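Local coordinates for 3-hydroxyacyl-CoA dehydrogenase type-2 (Mycobacterium avium, PDB 3PPI), which probably catalyses the NAD-dependent oxidation of 3-hydroxyacyl-CoA to 3-oxoacyl-CoA, as a tetrameric short-chain dehydrogenase/reductase with a Rossmann fold, at residues A[30-35]-A[96-101]; A[86-91]-A[147-152]; A[103-108]-A[156-161]; A[109-114]-A[142-147]; A[135-140]-A[187-192]. All blocks are in the same frame, centred on the assembly; numbering follows the deposited sequence. Where two conformers were deposited one is given.

Contact 1: residues A[30-35]-A[96-101]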
# COMPACT_ATOMS: atom_id res chain seq x y z
N GLY A 30 -32.50 -16.34 9.98
CA GLY A 30 -32.72 -16.00 11.39
C GLY A 30 -31.91 -14.80 11.88
O GLY A 30 -31.97 -14.47 13.05
N ALA A 31 -31.19 -14.14 10.99
CA ALA A 31 -30.24 -13.10 11.39
C ALA A 31 -30.76 -11.69 11.12
O ALA A 31 -31.68 -11.48 10.32
CB ALA A 31 -28.90 -13.31 10.69
N SER A 32 -30.14 -10.72 11.80
CA SER A 32 -30.42 -9.31 11.59
C SER A 32 -29.13 -8.50 11.44
O SER A 32 -28.03 -8.97 11.79
CB SER A 32 -31.26 -8.75 12.73
OG SER A 32 -30.63 -8.95 13.97
N ALA A 33 -29.29 -7.28 10.93
CA ALA A 33 -28.19 -6.39 10.60
C ALA A 33 -28.57 -4.96 10.97
O ALA A 33 -29.75 -4.60 11.00
CB ALA A 33 -27.89 -6.48 9.14
N ILE A 34 -27.55 -4.16 11.28
CA ILE A 34 -27.71 -2.71 11.47
C ILE A 34 -26.93 -1.99 10.38
O ILE A 34 -25.76 -2.33 10.13
CB ILE A 34 -27.16 -2.25 12.85
CG1 ILE A 34 -28.02 -2.76 14.00
CG2 ILE A 34 -27.07 -0.71 12.93
CD1 ILE A 34 -27.28 -2.76 15.33
N VAL A 35 -27.54 -1.02 9.73
CA VAL A 35 -26.81 -0.18 8.77
C VAL A 35 -26.81 1.24 9.26
O VAL A 35 -27.88 1.87 9.34
CB VAL A 35 -27.44 -0.26 7.36
CG1 VAL A 35 -26.66 0.62 6.39
CG2 VAL A 35 -27.47 -1.72 6.86
N GLU A 96 -30.61 -3.41 20.50
CA GLU A 96 -31.77 -4.08 21.09
C GLU A 96 -32.88 -4.24 20.04
O GLU A 96 -33.53 -5.28 19.99
CB GLU A 96 -32.29 -3.31 22.31
CG GLU A 96 -31.32 -3.28 23.51
CD GLU A 96 -31.12 -4.65 24.16
OE1 GLU A 96 -32.10 -5.23 24.66
OE2 GLU A 96 -29.96 -5.13 24.20
N ALA A 97 -33.09 -3.22 19.21
CA ALA A 97 -34.08 -3.30 18.13
C ALA A 97 -33.72 -4.41 17.11
O ALA A 97 -34.57 -5.23 16.76
CB ALA A 97 -34.22 -1.96 17.44
N ALA A 98 -32.47 -4.45 16.67
CA ALA A 98 -32.00 -5.50 15.76
C ALA A 98 -32.23 -6.91 16.31
O ALA A 98 -32.59 -7.82 15.56
CB ALA A 98 -30.52 -5.31 15.43
N ASN A 99 -32.02 -7.08 17.61
CA ASN A 99 -32.17 -8.38 18.25
C ASN A 99 -33.64 -8.81 18.47
O ASN A 99 -33.90 -9.92 18.91
CB ASN A 99 -31.35 -8.46 19.55
CG ASN A 99 -29.89 -8.83 19.30
OD1 ASN A 99 -29.60 -9.80 18.60
ND2 ASN A 99 -28.97 -8.06 19.87
N GLN A 100 -34.58 -7.92 18.15
CA GLN A 100 -36.00 -8.27 18.05
C GLN A 100 -36.35 -8.73 16.63
O GLN A 100 -37.41 -9.29 16.41
CB GLN A 100 -36.90 -7.08 18.40
CG GLN A 100 -36.60 -6.43 19.75
CD GLN A 100 -37.18 -7.19 20.90
OE1 GLN A 100 -37.45 -8.39 20.81
NE2 GLN A 100 -37.40 -6.48 22.01
N LEU A 101 -35.46 -8.47 15.68
CA LEU A 101 -35.71 -8.82 14.29
C LEU A 101 -35.00 -10.11 13.88
O LEU A 101 -35.04 -10.47 12.71
CB LEU A 101 -35.26 -7.67 13.36
CG LEU A 101 -36.11 -6.40 13.36
CD1 LEU A 101 -35.50 -5.36 12.42
CD2 LEU A 101 -37.55 -6.70 12.98

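Contact 2: residues A[86-91]-A[147-152]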
# COMPACT_ATOMS: atom_id res chain seq x y z
N THR A 86 -22.06 8.41 17.64
CA THR A 86 -21.12 8.76 18.71
C THR A 86 -21.70 8.57 20.13
O THR A 86 -21.00 8.79 21.12
CB THR A 86 -20.61 10.21 18.54
OG1 THR A 86 -21.68 11.15 18.72
CG2 THR A 86 -20.01 10.39 17.14
N SER A 87 -22.97 8.18 20.23
CA SER A 87 -23.61 7.98 21.54
C SER A 87 -23.78 6.48 21.86
O SER A 87 -24.46 5.77 21.13
CB SER A 87 -24.97 8.69 21.57
OG SER A 87 -25.84 8.12 22.53
N GLU A 88 -23.17 6.02 22.94
CA GLU A 88 -23.31 4.62 23.37
C GLU A 88 -24.77 4.22 23.56
O GLU A 88 -25.21 3.20 23.04
CB GLU A 88 -22.53 4.35 24.65
CG GLU A 88 -22.77 2.95 25.24
CD GLU A 88 -21.82 2.63 26.36
OE1 GLU A 88 -20.59 2.54 26.10
OE2 GLU A 88 -22.29 2.48 27.52
N ASP A 89 -25.52 5.05 24.30
CA ASP A 89 -26.94 4.79 24.57
C ASP A 89 -27.72 4.55 23.30
O ASP A 89 -28.55 3.65 23.22
CB ASP A 89 -27.61 5.96 25.31
CG ASP A 89 -27.05 6.19 26.70
OD1 ASP A 89 -26.07 5.51 27.09
OD2 ASP A 89 -27.59 7.08 27.40
N SER A 90 -27.49 5.42 22.33
CA SER A 90 -28.24 5.42 21.08
C SER A 90 -27.93 4.17 20.24
O SER A 90 -28.83 3.55 19.67
CB SER A 90 -27.88 6.68 20.30
OG SER A 90 -28.77 6.89 19.23
N VAL A 91 -26.66 3.80 20.18
CA VAL A 91 -26.26 2.58 19.47
C VAL A 91 -26.76 1.32 20.20
O VAL A 91 -27.21 0.36 19.56
CB VAL A 91 -24.74 2.53 19.26
CG1 VAL A 91 -24.31 1.17 18.67
CG2 VAL A 91 -24.30 3.70 18.35
N VAL A 147 -19.69 2.29 16.98
CA VAL A 147 -20.63 1.33 16.42
C VAL A 147 -20.00 -0.07 16.44
O VAL A 147 -20.62 -1.03 16.90
CB VAL A 147 -21.07 1.73 14.98
CG1 VAL A 147 -21.94 0.64 14.35
CG2 VAL A 147 -21.82 3.06 15.02
N ALA A 148 -18.74 -0.17 16.00
CA ALA A 148 -18.08 -1.46 15.88
C ALA A 148 -17.91 -2.17 17.23
O ALA A 148 -18.13 -3.39 17.31
CB ALA A 148 -16.73 -1.32 15.19
N ARG A 149 -17.48 -1.43 18.26
CA ARG A 149 -17.22 -2.05 19.54
C ARG A 149 -18.50 -2.60 20.16
O ARG A 149 -18.51 -3.72 20.67
CB ARG A 149 -16.46 -1.10 20.48
CG ARG A 149 -17.31 -0.08 21.17
CD ARG A 149 -16.51 1.06 21.84
NE ARG A 149 -17.51 1.98 22.39
CZ ARG A 149 -18.10 1.87 23.57
NH1 ARG A 149 -17.75 0.91 24.43
NH2 ARG A 149 -19.06 2.72 23.91
N LEU A 150 -19.59 -1.85 20.06
CA LEU A 150 -20.85 -2.24 20.68
C LEU A 150 -21.54 -3.37 19.91
O LEU A 150 -22.04 -4.35 20.51
CB LEU A 150 -21.77 -1.01 20.82
CG LEU A 150 -21.22 0.08 21.76
CD1 LEU A 150 -21.99 1.42 21.64
CD2 LEU A 150 -21.25 -0.42 23.22
N VAL A 151 -21.53 -3.28 18.58
CA VAL A 151 -22.13 -4.32 17.75
C VAL A 151 -21.28 -5.61 17.84
O VAL A 151 -21.83 -6.71 17.94
CB VAL A 151 -22.30 -3.87 16.27
CG1 VAL A 151 -22.71 -5.06 15.38
CG2 VAL A 151 -23.33 -2.74 16.17
N ALA A 152 -19.96 -5.48 17.84
CA ALA A 152 -19.11 -6.66 17.96
C ALA A 152 -19.34 -7.39 19.28
O ALA A 152 -19.40 -8.61 19.30
CB ALA A 152 -17.63 -6.33 17.79
O HOH W 1 -19.18 0.63 26.89

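Contact 3: residues A[103-108]-A[156-161]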
# COMPACT_ATOMS: atom_id res chain seq x y z
N ARG A 103 -31.29 -12.70 15.24
CA ARG A 103 -30.06 -12.56 16.00
C ARG A 103 -29.13 -11.61 15.24
O ARG A 103 -28.83 -11.83 14.07
CB ARG A 103 -29.38 -13.91 16.28
CG ARG A 103 -28.15 -13.82 17.27
CD ARG A 103 -28.46 -12.81 18.40
NE ARG A 103 -27.59 -12.79 19.58
CZ ARG A 103 -26.62 -11.89 19.82
NH1 ARG A 103 -26.30 -10.94 18.93
NH2 ARG A 103 -25.94 -11.97 20.97
N LEU A 104 -28.70 -10.54 15.89
CA LEU A 104 -27.79 -9.58 15.28
C LEU A 104 -26.50 -10.29 14.94
O LEU A 104 -25.82 -10.80 15.84
CB LEU A 104 -27.51 -8.41 16.23
CG LEU A 104 -26.52 -7.35 15.74
CD1 LEU A 104 -26.96 -6.74 14.41
CD2 LEU A 104 -26.37 -6.29 16.81
N ARG A 105 -26.17 -10.34 13.66
CA ARG A 105 -24.90 -10.93 13.25
C ARG A 105 -24.04 -10.03 12.35
O ARG A 105 -22.88 -10.33 12.15
CB ARG A 105 -25.15 -12.27 12.57
CG ARG A 105 -25.72 -13.34 13.51
CD ARG A 105 -25.75 -14.71 12.80
NE ARG A 105 -26.24 -15.77 13.68
CZ ARG A 105 -25.51 -16.47 14.56
NH1 ARG A 105 -24.20 -16.26 14.71
NH2 ARG A 105 -26.09 -17.40 15.30
N TYR A 106 -24.61 -8.93 11.86
CA TYR A 106 -23.98 -8.11 10.83
C TYR A 106 -24.21 -6.62 11.03
O TYR A 106 -25.27 -6.21 11.48
CB TYR A 106 -24.55 -8.49 9.48
CG TYR A 106 -24.44 -9.96 9.16
CD1 TYR A 106 -23.22 -10.51 8.81
CD2 TYR A 106 -25.55 -10.80 9.22
CE1 TYR A 106 -23.09 -11.84 8.52
CE2 TYR A 106 -25.43 -12.15 8.93
CZ TYR A 106 -24.19 -12.67 8.58
OH TYR A 106 -24.03 -13.98 8.29
N ALA A 107 -23.22 -5.81 10.66
CA ALA A 107 -23.42 -4.37 10.59
C ALA A 107 -22.65 -3.82 9.40
O ALA A 107 -21.57 -4.33 9.06
CB ALA A 107 -22.96 -3.70 11.88
N VAL A 108 -23.22 -2.81 8.75
CA VAL A 108 -22.52 -2.04 7.74
C VAL A 108 -22.51 -0.59 8.23
O VAL A 108 -23.56 0.00 8.42
CB VAL A 108 -23.20 -2.18 6.34
CG1 VAL A 108 -22.43 -1.39 5.31
CG2 VAL A 108 -23.31 -3.69 5.92
N ALA A 156 -20.49 -11.18 19.36
CA ALA A 156 -19.59 -12.11 20.04
C ALA A 156 -20.32 -13.03 21.03
O ALA A 156 -19.85 -14.13 21.30
CB ALA A 156 -18.48 -11.34 20.76
N ALA A 157 -21.47 -12.59 21.54
CA ALA A 157 -22.29 -13.42 22.44
C ALA A 157 -23.21 -14.41 21.72
O ALA A 157 -23.81 -15.27 22.36
CB ALA A 157 -23.11 -12.53 23.40
N ALA A 158 -23.30 -14.32 20.39
CA ALA A 158 -24.15 -15.24 19.61
C ALA A 158 -23.49 -16.61 19.44
O ALA A 158 -22.28 -16.76 19.65
CB ALA A 158 -24.43 -14.65 18.24
N GLU A 159 -24.28 -17.62 19.08
CA GLU A 159 -23.73 -18.94 18.80
C GLU A 159 -23.13 -18.93 17.41
O GLU A 159 -23.75 -18.41 16.49
CB GLU A 159 -24.80 -20.05 18.90
CG GLU A 159 -25.19 -20.44 20.35
CD GLU A 159 -24.00 -20.98 21.16
OE1 GLU A 159 -23.17 -21.74 20.59
OE2 GLU A 159 -23.89 -20.63 22.36
N PRO A 160 -21.93 -19.49 17.26
CA PRO A 160 -21.36 -19.59 15.93
C PRO A 160 -22.12 -20.59 15.05
O PRO A 160 -22.73 -21.54 15.54
CB PRO A 160 -19.93 -20.06 16.19
CG PRO A 160 -19.98 -20.75 17.49
CD PRO A 160 -21.06 -20.10 18.28
N ARG A 161 -22.08 -20.35 13.75
CA ARG A 161 -22.50 -21.32 12.75
C ARG A 161 -21.52 -22.51 12.73
O ARG A 161 -20.44 -22.45 13.34
CB ARG A 161 -22.58 -20.66 11.37
CG ARG A 161 -23.94 -20.10 11.00
CD ARG A 161 -24.52 -19.19 12.05
NE ARG A 161 -25.81 -18.69 11.61
CZ ARG A 161 -26.00 -17.68 10.77
NH1 ARG A 161 -24.97 -17.01 10.26
NH2 ARG A 161 -27.24 -17.33 10.45

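Contact 4: residues A[109-114]-A[142-147]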
# COMPACT_ATOMS: atom_id res chain seq x y z
N VAL A 109 -21.31 -0.05 8.46
CA VAL A 109 -21.15 1.29 9.02
C VAL A 109 -20.99 2.25 7.85
O VAL A 109 -19.90 2.41 7.31
CB VAL A 109 -19.94 1.35 9.97
CG1 VAL A 109 -19.86 2.69 10.68
CG2 VAL A 109 -20.02 0.22 10.98
N ALA A 110 -22.08 2.86 7.42
CA ALA A 110 -22.10 3.58 6.15
C ALA A 110 -22.57 5.01 6.26
O ALA A 110 -22.96 5.60 5.26
CB ALA A 110 -22.98 2.81 5.13
N HIS A 111 -22.55 5.59 7.46
CA HIS A 111 -22.89 7.00 7.60
C HIS A 111 -21.90 7.86 6.80
O HIS A 111 -20.68 7.67 6.87
CB HIS A 111 -23.02 7.44 9.07
CG HIS A 111 -21.81 7.18 9.91
ND1 HIS A 111 -21.54 5.96 10.48
CD2 HIS A 111 -20.81 8.01 10.33
CE1 HIS A 111 -20.42 6.03 11.18
NE2 HIS A 111 -19.95 7.26 11.09
N GLY A 112 -22.46 8.78 6.01
CA GLY A 112 -21.71 9.51 4.98
C GLY A 112 -21.68 11.02 5.16
O GLY A 112 -21.80 11.53 6.28
N GLY A 113 -21.52 11.72 4.04
CA GLY A 113 -21.34 13.17 4.03
C GLY A 113 -19.89 13.55 3.78
O GLY A 113 -19.03 12.69 3.56
N PHE A 114 -19.65 14.87 3.83
CA PHE A 114 -18.31 15.45 3.65
C PHE A 114 -17.69 15.80 5.01
O PHE A 114 -18.40 16.07 6.00
CB PHE A 114 -18.39 16.76 2.84
CG PHE A 114 -18.97 16.62 1.44
CD1 PHE A 114 -18.52 15.63 0.57
CD2 PHE A 114 -19.93 17.52 0.98
CE1 PHE A 114 -19.05 15.52 -0.73
CE2 PHE A 114 -20.46 17.42 -0.32
CZ PHE A 114 -20.01 16.41 -1.17
N ASN A 142 -14.17 8.05 15.22
CA ASN A 142 -14.73 7.68 16.55
C ASN A 142 -16.12 7.04 16.42
O ASN A 142 -16.40 6.04 17.06
CB ASN A 142 -14.78 8.87 17.54
CG ASN A 142 -13.40 9.41 17.90
OD1 ASN A 142 -12.41 8.88 17.48
ND2 ASN A 142 -13.34 10.48 18.67
N GLY A 143 -16.97 7.61 15.57
CA GLY A 143 -18.30 7.05 15.34
C GLY A 143 -18.25 5.61 14.83
O GLY A 143 -19.01 4.75 15.29
N THR A 144 -17.35 5.35 13.90
CA THR A 144 -17.16 3.99 13.39
C THR A 144 -16.72 3.05 14.50
O THR A 144 -17.27 1.95 14.63
CB THR A 144 -16.17 3.95 12.23
OG1 THR A 144 -16.75 4.66 11.13
CG2 THR A 144 -15.84 2.49 11.79
N TYR A 145 -15.75 3.48 15.31
CA TYR A 145 -15.24 2.62 16.38
C TYR A 145 -16.33 2.34 17.41
O TYR A 145 -16.44 1.21 17.89
CB TYR A 145 -14.01 3.21 17.04
CG TYR A 145 -13.26 2.22 17.90
CD1 TYR A 145 -12.46 1.25 17.32
CD2 TYR A 145 -13.39 2.22 19.28
CE1 TYR A 145 -11.76 0.33 18.10
CE2 TYR A 145 -12.70 1.30 20.08
CZ TYR A 145 -11.88 0.36 19.48
OH TYR A 145 -11.18 -0.55 20.22
N ASN A 146 -17.15 3.35 17.71
CA ASN A 146 -18.22 3.20 18.70
C ASN A 146 -19.28 2.19 18.23
O ASN A 146 -19.70 1.34 19.01
CB ASN A 146 -18.89 4.55 19.01
CG ASN A 146 -19.79 4.49 20.24
OD1 ASN A 146 -19.36 4.09 21.34
ND2 ASN A 146 -21.05 4.92 20.08
N VAL A 147 -19.69 2.29 16.98
CA VAL A 147 -20.63 1.33 16.42
C VAL A 147 -20.00 -0.07 16.44
O VAL A 147 -20.62 -1.03 16.90
CB VAL A 147 -21.07 1.73 14.98
CG1 VAL A 147 -21.94 0.64 14.35
CG2 VAL A 147 -21.82 3.06 15.02
O HOH W 2 -17.02 3.46 8.58

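Contact 5: residues A[135-140]-A[187-192]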
# COMPACT_ATOMS: atom_id res chain seq x y z
N LYS A 135 -14.26 17.46 14.70
CA LYS A 135 -15.62 17.06 14.32
C LYS A 135 -15.64 15.95 13.27
O LYS A 135 -16.45 15.02 13.37
CB LYS A 135 -16.42 18.26 13.78
N THR A 136 -14.76 16.06 12.27
CA THR A 136 -14.65 15.08 11.21
C THR A 136 -14.12 13.75 11.73
O THR A 136 -14.68 12.68 11.42
CB THR A 136 -13.77 15.62 10.07
OG1 THR A 136 -14.38 16.82 9.58
CG2 THR A 136 -13.62 14.59 8.94
N ILE A 137 -13.05 13.81 12.52
CA ILE A 137 -12.54 12.61 13.18
C ILE A 137 -13.64 11.98 14.07
O ILE A 137 -13.80 10.76 14.06
CB ILE A 137 -11.31 12.92 14.08
CG1 ILE A 137 -10.12 13.47 13.28
CG2 ILE A 137 -10.89 11.67 14.90
CD1 ILE A 137 -9.81 12.80 11.97
N ASP A 138 -14.35 12.80 14.84
CA ASP A 138 -15.41 12.30 15.73
C ASP A 138 -16.50 11.51 14.97
O ASP A 138 -16.86 10.42 15.39
CB ASP A 138 -16.09 13.42 16.51
CG ASP A 138 -15.23 14.00 17.64
OD1 ASP A 138 -14.26 13.36 18.11
OD2 ASP A 138 -15.54 15.12 18.06
N LEU A 139 -16.98 12.05 13.86
CA LEU A 139 -18.07 11.43 13.12
C LEU A 139 -17.62 10.16 12.39
O LEU A 139 -18.26 9.11 12.51
CB LEU A 139 -18.66 12.42 12.10
CG LEU A 139 -19.84 11.93 11.25
CD1 LEU A 139 -20.98 11.46 12.17
CD2 LEU A 139 -20.34 13.00 10.29
N TYR A 140 -16.51 10.25 11.64
CA TYR A 140 -16.11 9.19 10.71
C TYR A 140 -15.22 8.11 11.31
O TYR A 140 -15.30 6.94 10.90
CB TYR A 140 -15.47 9.77 9.44
CG TYR A 140 -16.44 10.61 8.68
CD1 TYR A 140 -17.51 10.02 8.03
CD2 TYR A 140 -16.33 12.00 8.65
CE1 TYR A 140 -18.46 10.79 7.35
CE2 TYR A 140 -17.25 12.77 7.98
CZ TYR A 140 -18.31 12.16 7.32
OH TYR A 140 -19.26 12.91 6.67
N TYR A 187 -10.91 14.83 6.39
CA TYR A 187 -11.57 13.62 5.84
C TYR A 187 -10.55 12.52 5.53
O TYR A 187 -10.78 11.35 5.83
CB TYR A 187 -12.36 13.99 4.58
CG TYR A 187 -13.27 12.91 4.03
CD1 TYR A 187 -14.50 12.66 4.61
CD2 TYR A 187 -12.91 12.18 2.89
CE1 TYR A 187 -15.35 11.70 4.10
CE2 TYR A 187 -13.75 11.21 2.36
CZ TYR A 187 -14.98 10.98 2.97
OH TYR A 187 -15.86 10.03 2.50
N ALA A 188 -9.41 12.90 4.98
CA ALA A 188 -8.35 11.97 4.64
C ALA A 188 -7.82 11.24 5.88
O ALA A 188 -7.66 10.00 5.89
CB ALA A 188 -7.19 12.72 3.92
N ALA A 189 -7.55 12.01 6.92
CA ALA A 189 -7.09 11.45 8.21
C ALA A 189 -8.11 10.48 8.82
O ALA A 189 -7.76 9.36 9.21
CB ALA A 189 -6.77 12.60 9.18
N ALA A 190 -9.36 10.90 8.85
CA ALA A 190 -10.43 10.09 9.44
C ALA A 190 -10.59 8.77 8.70
O ALA A 190 -10.65 7.71 9.30
CB ALA A 190 -11.73 10.87 9.42
N LYS A 191 -10.60 8.84 7.39
CA LYS A 191 -10.81 7.64 6.57
C LYS A 191 -9.60 6.73 6.54
O LYS A 191 -9.74 5.49 6.49
CB LYS A 191 -11.26 8.09 5.19
CG LYS A 191 -12.66 8.81 5.21
CD LYS A 191 -13.76 7.89 5.78
CE LYS A 191 -15.21 8.30 5.33
NZ LYS A 191 -16.23 7.22 5.62
N ALA A 192 -8.40 7.31 6.59
CA ALA A 192 -7.17 6.52 6.78
C ALA A 192 -7.18 5.77 8.11
O ALA A 192 -6.76 4.60 8.21
CB ALA A 192 -5.92 7.42 6.63
O HOH W 3 -16.55 6.69 8.29

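Contact 1: residues A[30-35]-A[96-101]
In the Rossmann fold of this enzyme, Ser32 on the first strand of the parallel sheet meets the type I turn Ala98-Leu101 at the C-terminal end of the region of helix 88-98, where the chain swings back to enter strand 103-109. The polar link is one hydrogen bond, from Ser32 OG to Ala98 O at 2.8 Å. A chi1 of 57° tucks OG in over the backbone of its own residue, which points it at the turn. The hydroxyl reaches Ala98 O from above the carbonyl plane, 61° out of it. On the other face of that plane Leu101 N binds Ala98 O at 2.9 Å, the bond that closes the turn. Beside this polar point the contact is apolar: Ile34 directs CG1 onto the methyl of Ala98, with Ile34 CG1 3.8 Å from Ala98 CB. Alanine suits this place because its short side chain lets the helix approach the strand. Leu101 CB lies alongside Ser32 CB, the two 4.2 Å apart. Asn99 turns its amide another way, OD1 taking the backbone N of Leu104 and so steadying the same turn. The buried hydroxyl of Ser32 thus shares its acceptor with Leu101 N, and two bonds grip one oxygen, tying the start of the strand to the C-terminal end of the helix region.

Contact 2: residues A[86-91]-A[147-152]
Glu88 and Arg149 form a salt bridge between two helices, with Arg149 NH2 2.7 Å from Glu88 OE1. The bond is nearly straight, 167° at the hydrogen, and OE1 lies in the guanidinium plane while using its anti lone pair; the carboxylate is turned 42° from that plane. A chi1 of 80° followed by an extended chain to NE carries the guanidinium of Arg149 across to Glu88. A water at the same edge accepts from Arg149 NH1 and donates to Glu88 OE1. Leucine suits the next place inward because its branches divide: Leu150 CD2 lies over the rim of one guanidinium face, while Leu150 CD1 is 3.8 Å from Val91 CG1. Val91 CG2 approaches Val147 CG2 at 4.2 Å, so branched aliphatic groups pack beside the charged pair. Further out, Asn146 OD1 holds Arg149 NH2 and the carbonyl of Ala128 of the second subunit takes Arg149 NH1, together fixing the guanidinium's rotation. Glu88 sits in the first turn of its helix, where Ser87 is the N-cap, Ser87 OG accepting from Ser90 N at 3.2 Å. Helix 88-98 thereby lies against helix 130-156 on one face of the sheet; Leu150 also packs on Leu92 and Ile95, and Val147 and Val151 rest on strand 103-109.

Contact 3: residues A[103-108]-A[156-161]
The guanidinium of Arg105 is sandwiched: the methyl of Ala158 lies over one face and the guanidinium of Arg161 is stacked flat on the other, their planes 11° apart and centres 4.0 Å apart. At its edge, Arg105 grips a single backbone oxygen end-on, with NH1 and NH2 each 2.8 Å from Glu159 O. NH2 lies in the carbonyl plane and NH1 is tilted 28° from it; neither bond is straight, as expected when two nitrogens converge on one acceptor. Ala158 CB also lies over the centre of the Arg103 guanidinium, so one methyl packs on the faces of both Arg103 and Arg105. Arg161 bends at chi2 (51°), which folds its guanidinium back over Arg105, and Tyr106 OH lies at its edge, 3.7 Å from Arg161 NH1. Surrounding carbonyls probably make the close pairing of two positive groups tolerable: Arg105 NH1 also binds Arg166 O, and Arg161 NH2 binds Gln27 O, an oxygen shared with Tyr106 OH. Arg103 NH2 is held by Ser154 O. Arginine stacks held at their edges by carbonyls are a known way of packing such side chains. Here one fastens strand 103-109 to the loop between helix 130-156 and strand 167-172, part of the strand-helix-strand crossover of a Rossmann fold.

Contact 4: residues A[109-114]-A[142-147]
Val109 meets helix 130-156 because its CG1 is anti to the backbone N (chi1 -173°), which sends CG1 toward Thr144 and CG2 toward Val147. Two residues on, a chi1 of 56° folds the side chain of His111 back across its own main chain, bringing CE1 of the imidazole up to the helix at Gly143 and Thr144. Thr144 OG1 faces both Val109 CG1 and His111 CE1. The contacts are of packing type: Val109 CG1 lies 3.7 Å from Thr144 OG1, and Val109 CG2 is 3.9 Å from Val147 CG1, the two side chains lying alongside and pointing opposite ways. His111 CE1 approaches Thr144 OG1 at 3.9 Å and the backbone C of Gly143 at 4.3 Å. Glycine suits this place, for a bare backbone lets the ring come so near the helix. The polar ends look elsewhere: ND1 of His111 pairs with Ser36 OG and NE2 with Leu139 O, so both ring nitrogens are engaged and the ring's rotation is fixed. Thr144 OG1 bonds to Tyr140 O one turn back in the helix and accepts from a water at 2.8 Å. That water also reaches weakly toward Val109 O, whose firm partner is Thr172 OG1. Residues 110-113, Ala-His-Gly-Gly here, probably correspond to the Asn-Asn-Ala-Gly motif of short-chain dehydrogenases, which typically stabilises the central sheet. The chemistry implies a seam in which apolar packing lays the strand end on the helix, while hydrogen bonds to neighbouring segments orient the imidazole and the hydroxyl.

Contact 5: residues A[135-140]-A[187-192]
Tyr187 turns the edge of its ring toward the face of Tyr140, a T-shaped pair with centroids 5.6 Å apart and planes at 78°. Tyr187 and Lys191 match the Tyr-x-x-x-Lys motif of short-chain dehydrogenases, so this helix pair probably frames the active site. In Lys191 a chi1 of -65° sets CG over the centre of one face of the Tyr187 ring, and the bend at chi2 then directs the rest of the chain. Lys191 NZ merely packs obliquely near Tyr140 CD1, 3.9 Å away; it is hydrogen-bonded to Thr172 O. Tyr140 OH is tied to Gly112 O, which fixes the ring that Tyr187 leans on. The axes of segments 135-140 and 187-192 approach to 8.7 Å at 30°, a closeness that suits alanine. Ala190 CB is met by Ile137 CD1 at 3.7 Å and by Tyr140 CB at 3.9 Å, and Thr136 CG2 abuts the backbone N of Tyr187. Ile137 also packs on Ile137 of the second subunit, placing the pair at a subunit interface. Tyr140 probably corresponds to the position commonly held by asparagine in this family. Tyr140 O lies 2.9 Å from a water that can donate to it, consistent with the family's proton relay, and this water accepts from Lys191 NZ at 2.7 Å.

In the fold
From the N terminus, contact 1 closes the first loop, bringing the turn at the end of helix 88-98 back to strand 31-36. Contact 2 opens inside that loop and crosses it, joining helix 88-98 to helix 130-156. Contact 3 opens once contact 1 has closed; it crosses contact 2 and fastens strand 103-109 to the loop beyond helix 130-156. Contact 4 is nested within both 2 and 3, shares Val147 with contact 2, and seats the end of that strand on the helix. Contact 5 crosses contacts 2, 3 and 4 and carries the chain to helix 185-205, its centre about 27 Å from that of contact 1. Helix 130-156 thus links sheet, flanking helices and probable active site.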